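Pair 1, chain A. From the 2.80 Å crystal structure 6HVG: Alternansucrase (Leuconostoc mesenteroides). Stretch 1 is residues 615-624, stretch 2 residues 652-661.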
# COMPACT_ATOMS: atom_id res chain seq x y z
N PHE A 615 -15.13 -1.56 -29.42
CA PHE A 615 -15.55 -1.90 -28.06
C PHE A 615 -17.01 -1.47 -27.87
O PHE A 615 -17.44 -0.49 -28.47
CB PHE A 615 -14.65 -1.21 -27.01
CG PHE A 615 -13.29 -1.84 -26.82
CD1 PHE A 615 -13.14 -3.02 -26.07
CD2 PHE A 615 -12.15 -1.25 -27.32
CE1 PHE A 615 -11.91 -3.59 -25.87
CE2 PHE A 615 -10.91 -1.81 -27.12
CZ PHE A 615 -10.78 -2.99 -26.40
N ASP A 616 -17.75 -2.17 -27.03
CA ASP A 616 -19.19 -1.89 -26.84
C ASP A 616 -19.51 -1.20 -25.53
O ASP A 616 -20.47 -0.46 -25.46
CB ASP A 616 -20.01 -3.19 -26.87
CG ASP A 616 -19.74 -4.01 -28.12
OD1 ASP A 616 -20.30 -3.69 -29.20
OD2 ASP A 616 -18.92 -4.94 -28.00
N GLY A 617 -18.74 -1.50 -24.49
CA GLY A 617 -18.95 -0.91 -23.19
C GLY A 617 -17.63 -0.62 -22.53
O GLY A 617 -16.59 -0.92 -23.09
N ILE A 618 -17.67 -0.06 -21.33
CA ILE A 618 -16.44 0.24 -20.59
C ILE A 618 -16.48 -0.22 -19.15
O ILE A 618 -17.53 -0.40 -18.58
CB ILE A 618 -16.16 1.76 -20.59
CG1 ILE A 618 -17.33 2.50 -19.95
CG2 ILE A 618 -15.91 2.28 -22.00
CD1 ILE A 618 -17.07 3.97 -19.67
N ARG A 619 -15.29 -0.40 -18.58
CA ARG A 619 -15.10 -0.46 -17.15
C ARG A 619 -14.37 0.81 -16.74
O ARG A 619 -13.39 1.19 -17.37
CB ARG A 619 -14.24 -1.66 -16.82
CG ARG A 619 -13.75 -1.73 -15.38
CD ARG A 619 -12.73 -2.86 -15.21
NE ARG A 619 -12.16 -2.95 -13.86
CZ ARG A 619 -11.18 -2.19 -13.38
NH1 ARG A 619 -10.62 -1.26 -14.13
NH2 ARG A 619 -10.77 -2.36 -12.12
N VAL A 620 -14.87 1.49 -15.72
CA VAL A 620 -14.24 2.70 -15.22
C VAL A 620 -13.32 2.30 -14.08
O VAL A 620 -13.79 1.93 -13.00
CB VAL A 620 -15.28 3.74 -14.75
CG1 VAL A 620 -14.61 5.06 -14.39
CG2 VAL A 620 -16.33 3.98 -15.84
N ASP A 621 -12.02 2.36 -14.34
CA ASP A 621 -10.99 2.02 -13.35
C ASP A 621 -10.88 3.13 -12.30
O ASP A 621 -10.90 4.31 -12.63
CB ASP A 621 -9.64 1.85 -14.06
CG ASP A 621 -8.48 1.55 -13.11
OD1 ASP A 621 -8.39 0.41 -12.56
OD2 ASP A 621 -7.62 2.48 -12.94
N ALA A 622 -10.79 2.75 -11.03
CA ALA A 622 -10.38 3.63 -9.94
C ALA A 622 -11.33 4.80 -9.75
O ALA A 622 -10.90 5.95 -9.69
CB ALA A 622 -8.97 4.14 -10.19
N VAL A 623 -12.61 4.50 -9.67
CA VAL A 623 -13.66 5.52 -9.59
C VAL A 623 -13.45 6.49 -8.43
O VAL A 623 -13.61 7.70 -8.58
CB VAL A 623 -15.04 4.85 -9.48
CG1 VAL A 623 -16.15 5.85 -9.14
CG2 VAL A 623 -15.38 4.14 -10.78
N ASP A 624 -13.11 5.96 -7.26
CA ASP A 624 -12.97 6.76 -6.07
C ASP A 624 -11.69 7.59 -6.02
O ASP A 624 -11.52 8.43 -5.14
CB ASP A 624 -13.10 5.86 -4.85
CG ASP A 624 -14.52 5.26 -4.70
OD1 ASP A 624 -15.48 5.82 -5.28
OD2 ASP A 624 -14.66 4.24 -3.97
N ASN A 652 -28.52 -2.37 -22.65
CA ASN A 652 -27.86 -3.66 -22.49
C ASN A 652 -26.98 -4.07 -23.66
O ASN A 652 -26.21 -5.01 -23.52
CB ASN A 652 -28.87 -4.75 -22.17
CG ASN A 652 -29.62 -4.48 -20.86
OD1 ASN A 652 -29.52 -3.40 -20.26
ND2 ASN A 652 -30.36 -5.49 -20.40
N LYS A 653 -27.07 -3.37 -24.78
CA LYS A 653 -26.13 -3.54 -25.89
C LYS A 653 -24.76 -2.95 -25.59
O LYS A 653 -23.79 -3.21 -26.30
CB LYS A 653 -26.64 -2.86 -27.17
CG LYS A 653 -27.22 -3.80 -28.19
CD LYS A 653 -27.96 -3.03 -29.28
CE LYS A 653 -28.97 -3.92 -30.00
NZ LYS A 653 -30.01 -3.11 -30.69
N HIS A 654 -24.68 -2.13 -24.56
CA HIS A 654 -23.43 -1.47 -24.19
C HIS A 654 -23.22 -1.60 -22.68
O HIS A 654 -23.08 -0.60 -21.98
CB HIS A 654 -23.45 0.00 -24.60
CG HIS A 654 -23.67 0.22 -26.06
ND1 HIS A 654 -24.94 0.26 -26.61
CD2 HIS A 654 -22.81 0.40 -27.08
CE1 HIS A 654 -24.84 0.44 -27.91
NE2 HIS A 654 -23.56 0.55 -28.22
N LEU A 655 -23.20 -2.86 -22.22
CA LEU A 655 -22.92 -3.16 -20.81
C LEU A 655 -21.65 -2.48 -20.34
O LEU A 655 -20.62 -2.65 -20.95
CB LEU A 655 -22.77 -4.66 -20.58
CG LEU A 655 -24.04 -5.44 -20.31
CD1 LEU A 655 -23.72 -6.93 -20.35
CD2 LEU A 655 -24.63 -5.05 -18.96
N SER A 656 -21.76 -1.73 -19.24
CA SER A 656 -20.67 -0.93 -18.65
C SER A 656 -20.63 -1.05 -17.13
O SER A 656 -21.68 -0.97 -16.47
CB SER A 656 -20.84 0.55 -19.01
OG SER A 656 -20.59 0.76 -20.38
N ILE A 657 -19.43 -1.22 -16.57
CA ILE A 657 -19.27 -1.45 -15.14
C ILE A 657 -18.35 -0.41 -14.51
O ILE A 657 -17.54 0.22 -15.20
CB ILE A 657 -18.76 -2.88 -14.83
CG1 ILE A 657 -17.34 -3.09 -15.37
CG2 ILE A 657 -19.73 -3.90 -15.41
CD1 ILE A 657 -16.78 -4.49 -15.13
N LEU A 658 -18.49 -0.24 -13.21
CA LEU A 658 -17.66 0.67 -12.42
C LEU A 658 -16.86 -0.13 -11.40
O LEU A 658 -17.40 -1.02 -10.75
CB LEU A 658 -18.53 1.62 -11.61
CG LEU A 658 -19.42 2.60 -12.34
CD1 LEU A 658 -20.40 3.24 -11.38
CD2 LEU A 658 -18.56 3.65 -13.07
N GLU A 659 -15.58 0.21 -11.24
CA GLU A 659 -14.79 -0.19 -10.07
C GLU A 659 -15.01 0.89 -9.01
O GLU A 659 -14.28 1.87 -8.97
CB GLU A 659 -13.31 -0.28 -10.41
CG GLU A 659 -12.44 -0.98 -9.37
CD GLU A 659 -10.98 -0.49 -9.29
OE1 GLU A 659 -10.51 0.27 -10.16
OE2 GLU A 659 -10.27 -0.86 -8.34
N ASP A 660 -16.06 0.70 -8.18
CA ASP A 660 -16.49 1.69 -7.21
C ASP A 660 -16.56 1.09 -5.80
O ASP A 660 -17.60 0.60 -5.39
CB ASP A 660 -17.83 2.29 -7.62
CG ASP A 660 -18.98 1.26 -7.61
OD1 ASP A 660 -18.72 0.05 -7.89
OD2 ASP A 660 -20.13 1.69 -7.34
N TRP A 661 -15.45 1.16 -5.06
CA TRP A 661 -15.31 0.41 -3.83
C TRP A 661 -16.05 0.99 -2.62
O TRP A 661 -16.44 0.24 -1.74
CB TRP A 661 -13.84 0.24 -3.47
CG TRP A 661 -13.05 -0.61 -4.38
CD1 TRP A 661 -12.15 -0.20 -5.30
CD2 TRP A 661 -13.08 -2.04 -4.45
NE1 TRP A 661 -11.60 -1.29 -5.95
CE2 TRP A 661 -12.16 -2.43 -5.45
CE3 TRP A 661 -13.80 -3.03 -3.77
CZ2 TRP A 661 -11.94 -3.76 -5.78
CZ3 TRP A 661 -13.56 -4.35 -4.10
CH2 TRP A 661 -12.65 -4.70 -5.09

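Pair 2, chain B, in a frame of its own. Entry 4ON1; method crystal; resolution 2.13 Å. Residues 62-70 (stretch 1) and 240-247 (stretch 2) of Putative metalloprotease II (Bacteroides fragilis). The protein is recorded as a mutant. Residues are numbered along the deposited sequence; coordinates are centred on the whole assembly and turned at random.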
# COMPACT_ATOMS: atom_id res chain seq x y z
N HIS B 62 3.03 5.88 14.32
CA HIS B 62 1.95 6.67 14.90
C HIS B 62 1.40 7.68 13.89
O HIS B 62 2.04 7.98 12.89
CB HIS B 62 2.45 7.39 16.16
CG HIS B 62 3.05 6.46 17.17
ND1 HIS B 62 2.31 5.50 17.83
CD2 HIS B 62 4.32 6.33 17.61
CE1 HIS B 62 3.10 4.83 18.65
NE2 HIS B 62 4.33 5.31 18.53
N GLY B 63 0.19 8.18 14.13
CA GLY B 63 -0.42 9.14 13.22
C GLY B 63 -1.25 8.47 12.13
O GLY B 63 -1.81 9.15 11.27
N VAL B 64 -1.31 7.14 12.15
CA VAL B 64 -2.11 6.41 11.16
C VAL B 64 -2.99 5.36 11.81
O VAL B 64 -2.60 4.71 12.77
CB VAL B 64 -1.24 5.73 10.09
CG1 VAL B 64 -0.62 6.77 9.17
CG2 VAL B 64 -0.16 4.88 10.73
N GLU B 65 -4.19 5.21 11.26
CA GLU B 65 -5.15 4.23 11.72
C GLU B 65 -5.66 3.45 10.51
O GLU B 65 -5.97 4.04 9.47
CB GLU B 65 -6.31 4.92 12.46
CG GLU B 65 -7.46 4.01 12.89
CD GLU B 65 -8.61 4.77 13.55
OE1 GLU B 65 -8.43 5.96 13.89
OE2 GLU B 65 -9.70 4.18 13.72
N ILE B 66 -5.72 2.13 10.64
CA ILE B 66 -6.24 1.28 9.57
C ILE B 66 -7.37 0.41 10.11
O ILE B 66 -7.23 -0.26 11.14
CB ILE B 66 -5.15 0.37 8.97
CG1 ILE B 66 -3.94 1.19 8.52
CG2 ILE B 66 -5.72 -0.47 7.82
CD1 ILE B 66 -2.76 0.34 8.10
N GLU B 67 -8.50 0.43 9.41
CA GLU B 67 -9.63 -0.42 9.77
C GLU B 67 -9.87 -1.43 8.66
O GLU B 67 -10.10 -1.06 7.51
CB GLU B 67 -10.88 0.42 10.01
CG GLU B 67 -12.15 -0.39 10.19
CD GLU B 67 -13.40 0.45 10.00
OE1 GLU B 67 -13.33 1.69 10.17
OE2 GLU B 67 -14.46 -0.13 9.66
N GLU B 68 -9.79 -2.70 9.04
CA GLU B 68 -9.94 -3.82 8.12
C GLU B 68 -10.89 -4.84 8.75
O GLU B 68 -10.61 -5.36 9.84
CB GLU B 68 -8.57 -4.44 7.84
CG GLU B 68 -8.55 -5.71 7.01
CD GLU B 68 -7.19 -6.40 7.08
OE1 GLU B 68 -6.27 -5.99 6.33
OE2 GLU B 68 -7.03 -7.33 7.91
N SER B 69 -12.01 -5.11 8.09
CA SER B 69 -13.06 -5.96 8.66
C SER B 69 -13.43 -5.53 10.07
O SER B 69 -13.54 -6.35 10.98
CB SER B 69 -12.60 -7.42 8.69
OG SER B 69 -12.31 -7.89 7.39
N ASN B 70 -13.60 -4.22 10.24
CA ASN B 70 -13.89 -3.60 11.54
C ASN B 70 -12.86 -3.95 12.61
O ASN B 70 -13.20 -4.02 13.79
CB ASN B 70 -15.28 -4.01 12.02
CG ASN B 70 -16.35 -3.71 11.00
OD1 ASN B 70 -16.66 -2.55 10.73
ND2 ASN B 70 -16.93 -4.76 10.43
N ILE B 240 -1.30 16.51 9.32
CA ILE B 240 -2.43 15.60 9.20
C ILE B 240 -2.23 14.33 10.02
O ILE B 240 -1.11 14.01 10.42
CB ILE B 240 -2.67 15.16 7.73
CG1 ILE B 240 -1.57 14.19 7.28
CG2 ILE B 240 -2.78 16.37 6.80
CD1 ILE B 240 -1.63 13.82 5.80
N THR B 241 -3.33 13.65 10.30
CA THR B 241 -3.30 12.25 10.68
C THR B 241 -4.06 11.53 9.58
O THR B 241 -4.93 12.13 8.94
CB THR B 241 -3.95 11.97 12.05
OG1 THR B 241 -5.32 12.41 12.02
CG2 THR B 241 -3.20 12.69 13.16
N VAL B 242 -3.74 10.27 9.34
CA VAL B 242 -4.35 9.57 8.23
C VAL B 242 -5.10 8.35 8.72
O VAL B 242 -4.64 7.62 9.61
CB VAL B 242 -3.30 9.15 7.19
CG1 VAL B 242 -3.98 8.48 6.02
CG2 VAL B 242 -2.53 10.37 6.69
N LYS B 243 -6.29 8.16 8.18
CA LYS B 243 -7.10 6.99 8.48
C LYS B 243 -7.39 6.27 7.18
O LYS B 243 -7.76 6.90 6.19
CB LYS B 243 -8.38 7.41 9.21
CG LYS B 243 -9.29 6.26 9.61
CD LYS B 243 -10.55 6.79 10.30
CE LYS B 243 -11.46 5.66 10.76
NZ LYS B 243 -12.57 6.14 11.64
N TYR B 244 -7.20 4.96 7.17
CA TYR B 244 -7.53 4.15 6.00
C TYR B 244 -8.67 3.19 6.35
O TYR B 244 -8.52 2.34 7.21
CB TYR B 244 -6.32 3.35 5.52
CG TYR B 244 -5.08 4.16 5.26
CD1 TYR B 244 -4.82 4.69 4.00
CD2 TYR B 244 -4.15 4.40 6.27
CE1 TYR B 244 -3.67 5.43 3.75
CE2 TYR B 244 -3.00 5.13 6.03
CZ TYR B 244 -2.77 5.65 4.76
OH TYR B 244 -1.62 6.38 4.52
N THR B 245 -9.81 3.36 5.68
CA THR B 245 -10.96 2.51 5.95
C THR B 245 -11.19 1.57 4.78
O THR B 245 -11.49 2.00 3.67
CB THR B 245 -12.22 3.35 6.22
OG1 THR B 245 -12.00 4.12 7.40
CG2 THR B 245 -13.44 2.45 6.42
N ILE B 246 -10.98 0.28 5.02
CA ILE B 246 -11.09 -0.72 3.97
C ILE B 246 -12.45 -1.41 4.02
O ILE B 246 -12.80 -2.02 5.02
CB ILE B 246 -9.98 -1.80 4.11
CG1 ILE B 246 -8.59 -1.15 4.06
CG2 ILE B 246 -10.11 -2.86 3.01
CD1 ILE B 246 -7.49 -2.05 4.66
N LYS B 247 -13.20 -1.31 2.92
CA LYS B 247 -14.55 -1.88 2.87
C LYS B 247 -14.75 -2.77 1.66
O LYS B 247 -14.22 -2.50 0.58
CB LYS B 247 -15.60 -0.77 2.84
CG LYS B 247 -15.52 0.22 3.97
CD LYS B 247 -16.59 1.31 3.81
CE LYS B 247 -17.99 0.74 3.98
NZ LYS B 247 -18.17 0.07 5.30
O HOH W 1 -11.45 7.17 14.26
O HOH W 2 -13.55 -2.05 7.90
O HOH W 3 -12.79 -4.65 5.58

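Superposing N, CA and C of 14 central residues brings pair 2 onto pair 1 with an RMSD of 0.8 Å. In both, two parallel strands lie side by side, and three backbone hydrogen bonds recur at matched positions. Ile657(A) N donates to Ile618(A) O (2.9 Å), as Tyr244(B) N does to Glu65(B) O (2.8 Å). Val620(A) N donates to Ile657(A) O (3.0 Å), as Glu67(B) N does to Tyr244(B) O (2.9 Å). Glu659(A) N donates to Val620(A) O (3.0 Å), as Ile246(B) N does to Glu67(B) O (3.0 Å).

The ladders differ at the start. In pair 2, Val242(B) N donates to Gly63(B) O (3.0 Å) and Glu65(B) N to Val242(B) O (3.0 Å). In pair 1, Ile618(A) N, matched to Glu65(B), instead donates to the side chain of Ser656(A), at OG (3.2 Å). Leu655(A) O receives a CA-H...O contact from Gly617(A) CA (3.3 Å); an ideal CB on that glycine would lie 1.8 Å from the same oxygen, a clash. The matched Val64(B) does carry a side chain, and its CG1 packs 4.1 Å from Val242(B) CB.

The bridged pair Arg619(A) and Ile657(A) corresponds to Ile66(B) and Tyr244(B). In pair 1 the aliphatic base of the arginine packs on the isoleucine, CB to CG1 3.7 Å; in pair 2 Ile66(B) CG1 lies 3.9 Å from Tyr244(B) CD2. The next bridge points to the other face. There Val620(A) CG2 meets Leu658(A) CD2 at 3.6 Å, while the matched Glu67(B) places OE1 3.8 Å from Thr245(B) CG2. The side-chain centres of Leu658(A) and Thr245(B) fall within 0.5 Å of each other after superposition, so the same place is taken by different chemistry.

The sharpest contrast is Glu659(A) against Ile246(B). Glu659(A) points toward the other stretch, and its OE1 accepts from Ala622(A) N (2.6 Å) and forms a salt bridge with Arg619(A) NH2 (3.3 Å). That same OE1 lies 3.2 Å from Asp621(A) OD1, a like-charge approach accompanied by the arginine, whose NH1 also bridges Asp621(A) OD1 (3.2 Å). Ile246(B) packs by apolar contact instead, its CD1 4.0 Å from Ile66(B) CG2, the residue matched to the arginine. At the position of Ala622(A), Ser69(B) N is linked through water: water 3 accepts from Ser69(B) N (2.7 Å) and donates to Ile246(B) O (2.7 Å). Thus in pair 1 the carboxylate of Glu659(A) takes the backbone N of Ala622(A) directly, whereas in pair 2 water 3 lies between Ser69(B) N and Ile246(B) O.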